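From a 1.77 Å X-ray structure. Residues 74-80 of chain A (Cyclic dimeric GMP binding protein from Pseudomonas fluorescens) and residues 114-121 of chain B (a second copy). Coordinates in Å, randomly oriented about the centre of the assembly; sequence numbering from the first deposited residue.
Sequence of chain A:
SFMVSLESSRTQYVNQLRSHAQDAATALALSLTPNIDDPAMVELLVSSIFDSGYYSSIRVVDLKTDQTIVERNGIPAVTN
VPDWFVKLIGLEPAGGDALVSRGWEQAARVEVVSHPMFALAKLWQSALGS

Chain A (74-80) GIPAVTN
Chain B (114-121) SHPMFALA

Residues 74-80 of chain A form an extended loop with no regular helix or strand. Ile A75 (phi/psi -66/129), Ala A77 (-79/163), Val A78 (-71/139) and Thr A79 (-105/117) are extended, while Pro A76 (-85/-15) puts a bend between them. In chain B, His B115 (-74/132) and Pro B116 (-84/1) lead into a helix that starts at Met B117 (-56/-42) and runs past Ala B121. Leu B120 N donates a hydrogen bond to Pro B116 O and Ala B121 N one to Met B117 O, each 3.0 Å, in the first turn. In register, Pro A76 CA lies 6.3 Å from His B115 CA, and Val A78 CA lies 5.4 Å from Met B117 CA; the two segments run the same way, nearly parallel.

His B115 is the polar centre of the contact. Its chi1 is t (-160°) and chi2 is -69°. Its ND1 accepts a capping bond from Met B117 N at 3.0 Å, so NE2 carries the proton and donates to Ala A77 O at 3.0 Å, with an N-H...O angle of 130°. One ring thus caps the helix and binds the other chain. Around the bend at Pro A76, carbonyls lie near NE2: Ile A75 O is 3.2 Å from it, at the ring edge like Ala A77 O.

Val A78 (chi1 t) supplies the apolar part. Its CG2 packs 3.8 Å from Leu B120 CD1 and 4.1 Å from Met B117 CB. Leu B120 (chi1 m, chi2 t) and Met B117 both point CA-to-CB toward the loop, about one helical turn apart, and Val A78 CG2 touches both. Met B117 is selenomethionine (chi1 p, chi2 t, chi3 -10°); its CE reaches 3.6 Å from Thr A79 O. Thr A79 (chi1 m) is buried, with OG1 hydrogen-bonded elsewhere in the structure. The CA-to-CB bonds of Pro A76 and Ala A77 point away from chain B, and both residues are exposed; Ala A77 contributes its backbone O. The two stretches bury 279 Å² in total.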

# COMPACT_ATOMS: atom_id res chain seq x y z
N GLY A 74 -5.63 -12.26 6.68
CA GLY A 74 -4.23 -12.65 6.79
C GLY A 74 -3.79 -12.64 8.24
O GLY A 74 -4.55 -12.27 9.13
N ILE A 75 -2.55 -13.04 8.50
CA ILE A 75 -2.00 -12.87 9.83
C ILE A 75 -1.87 -11.38 10.12
O ILE A 75 -1.33 -10.62 9.29
CB ILE A 75 -0.63 -13.56 9.99
CG1 ILE A 75 0.23 -12.78 10.99
CG2 ILE A 75 0.07 -13.65 8.67
CD1 ILE A 75 1.70 -13.12 10.91
N PRO A 76 -2.40 -10.95 11.27
CA PRO A 76 -2.41 -9.54 11.68
C PRO A 76 -1.11 -9.12 12.37
O PRO A 76 -0.86 -7.92 12.51
CB PRO A 76 -3.58 -9.48 12.66
CG PRO A 76 -3.61 -10.85 13.28
CD PRO A 76 -3.18 -11.80 12.19
N ALA A 77 -0.31 -10.09 12.80
CA ALA A 77 0.96 -9.79 13.47
C ALA A 77 2.03 -9.41 12.46
O ALA A 77 1.89 -9.68 11.25
CB ALA A 77 1.43 -10.99 14.29
N VAL A 78 3.11 -8.80 12.96
CA VAL A 78 4.27 -8.52 12.12
C VAL A 78 5.01 -9.79 11.77
O VAL A 78 5.15 -10.69 12.62
CB VAL A 78 5.26 -7.56 12.83
CG1 VAL A 78 6.65 -7.63 12.18
CG2 VAL A 78 4.72 -6.13 12.78
N THR A 79 5.44 -9.89 10.52
CA THR A 79 6.27 -11.00 10.10
C THR A 79 7.71 -10.51 9.95
O THR A 79 8.00 -9.63 9.13
CB THR A 79 5.78 -11.59 8.77
OG1 THR A 79 4.42 -12.05 8.93
CG2 THR A 79 6.65 -12.76 8.33
N ASN A 80 8.61 -11.06 10.76
CA ASN A 80 10.04 -10.77 10.64
C ASN A 80 10.70 -11.75 9.66
O ASN A 80 11.11 -12.84 10.03
CB ASN A 80 10.74 -10.84 12.00
CG ASN A 80 10.26 -9.77 12.97
OD1 ASN A 80 10.48 -8.57 12.76
ND2 ASN A 80 9.61 -10.20 14.05
N SER B 114 -6.49 -2.46 8.31
CA SER B 114 -5.21 -2.28 7.62
C SER B 114 -4.05 -2.84 8.43
O SER B 114 -3.99 -2.64 9.64
CB SER B 114 -4.96 -0.79 7.31
OG SER B 114 -5.85 -0.34 6.30
N HIS B 115 -3.14 -3.55 7.77
CA HIS B 115 -2.03 -4.16 8.48
C HIS B 115 -1.01 -3.11 8.91
O HIS B 115 -0.61 -2.28 8.10
CB HIS B 115 -1.34 -5.20 7.60
CG HIS B 115 -0.52 -6.19 8.36
ND1 HIS B 115 0.65 -5.84 9.02
CD2 HIS B 115 -0.70 -7.51 8.60
CE1 HIS B 115 1.14 -6.92 9.62
NE2 HIS B 115 0.34 -7.94 9.38
N PRO B 116 -0.59 -3.14 10.19
CA PRO B 116 0.29 -2.11 10.76
C PRO B 116 1.79 -2.33 10.50
O PRO B 116 2.60 -1.52 10.96
CB PRO B 116 0.01 -2.23 12.26
CG PRO B 116 -0.27 -3.69 12.45
CD PRO B 116 -1.03 -4.12 11.21
N MSE B 117 2.16 -3.39 9.78
CA MSE B 117 3.60 -3.70 9.67
C MSE B 117 4.43 -2.53 9.12
O MSE B 117 5.52 -2.24 9.64
CB MSE B 117 3.86 -5.00 8.89
CG MSE B 117 3.68 -4.90 7.40
SE MSE B 117 4.58 -6.46 6.52
CE MSE B 117 5.59 -7.18 8.09
N PHE B 118 3.93 -1.82 8.11
CA PHE B 118 4.68 -0.70 7.50
C PHE B 118 4.83 0.48 8.47
O PHE B 118 5.92 1.05 8.60
CB PHE B 118 4.04 -0.24 6.17
CG PHE B 118 5.00 0.52 5.27
CD1 PHE B 118 5.08 1.90 5.34
CD2 PHE B 118 5.82 -0.15 4.38
CE1 PHE B 118 5.95 2.60 4.52
CE2 PHE B 118 6.70 0.55 3.55
CZ PHE B 118 6.76 1.93 3.63
N ALA B 119 3.74 0.83 9.14
CA ALA B 119 3.77 1.89 10.16
C ALA B 119 4.79 1.58 11.26
O ALA B 119 5.57 2.44 11.65
CB ALA B 119 2.37 2.07 10.77
N LEU B 120 4.77 0.36 11.77
CA LEU B 120 5.69 -0.03 12.83
C LEU B 120 7.13 -0.00 12.34
O LEU B 120 8.05 0.41 13.07
CB LEU B 120 5.32 -1.41 13.38
CG LEU B 120 4.02 -1.44 14.21
CD1 LEU B 120 3.45 -2.85 14.28
CD2 LEU B 120 4.22 -0.86 15.61
N ALA B 121 7.35 -0.44 11.10
CA ALA B 121 8.70 -0.44 10.53
C ALA B 121 9.24 0.98 10.45
O ALA B 121 10.42 1.22 10.69
CB ALA B 121 8.70 -1.09 9.15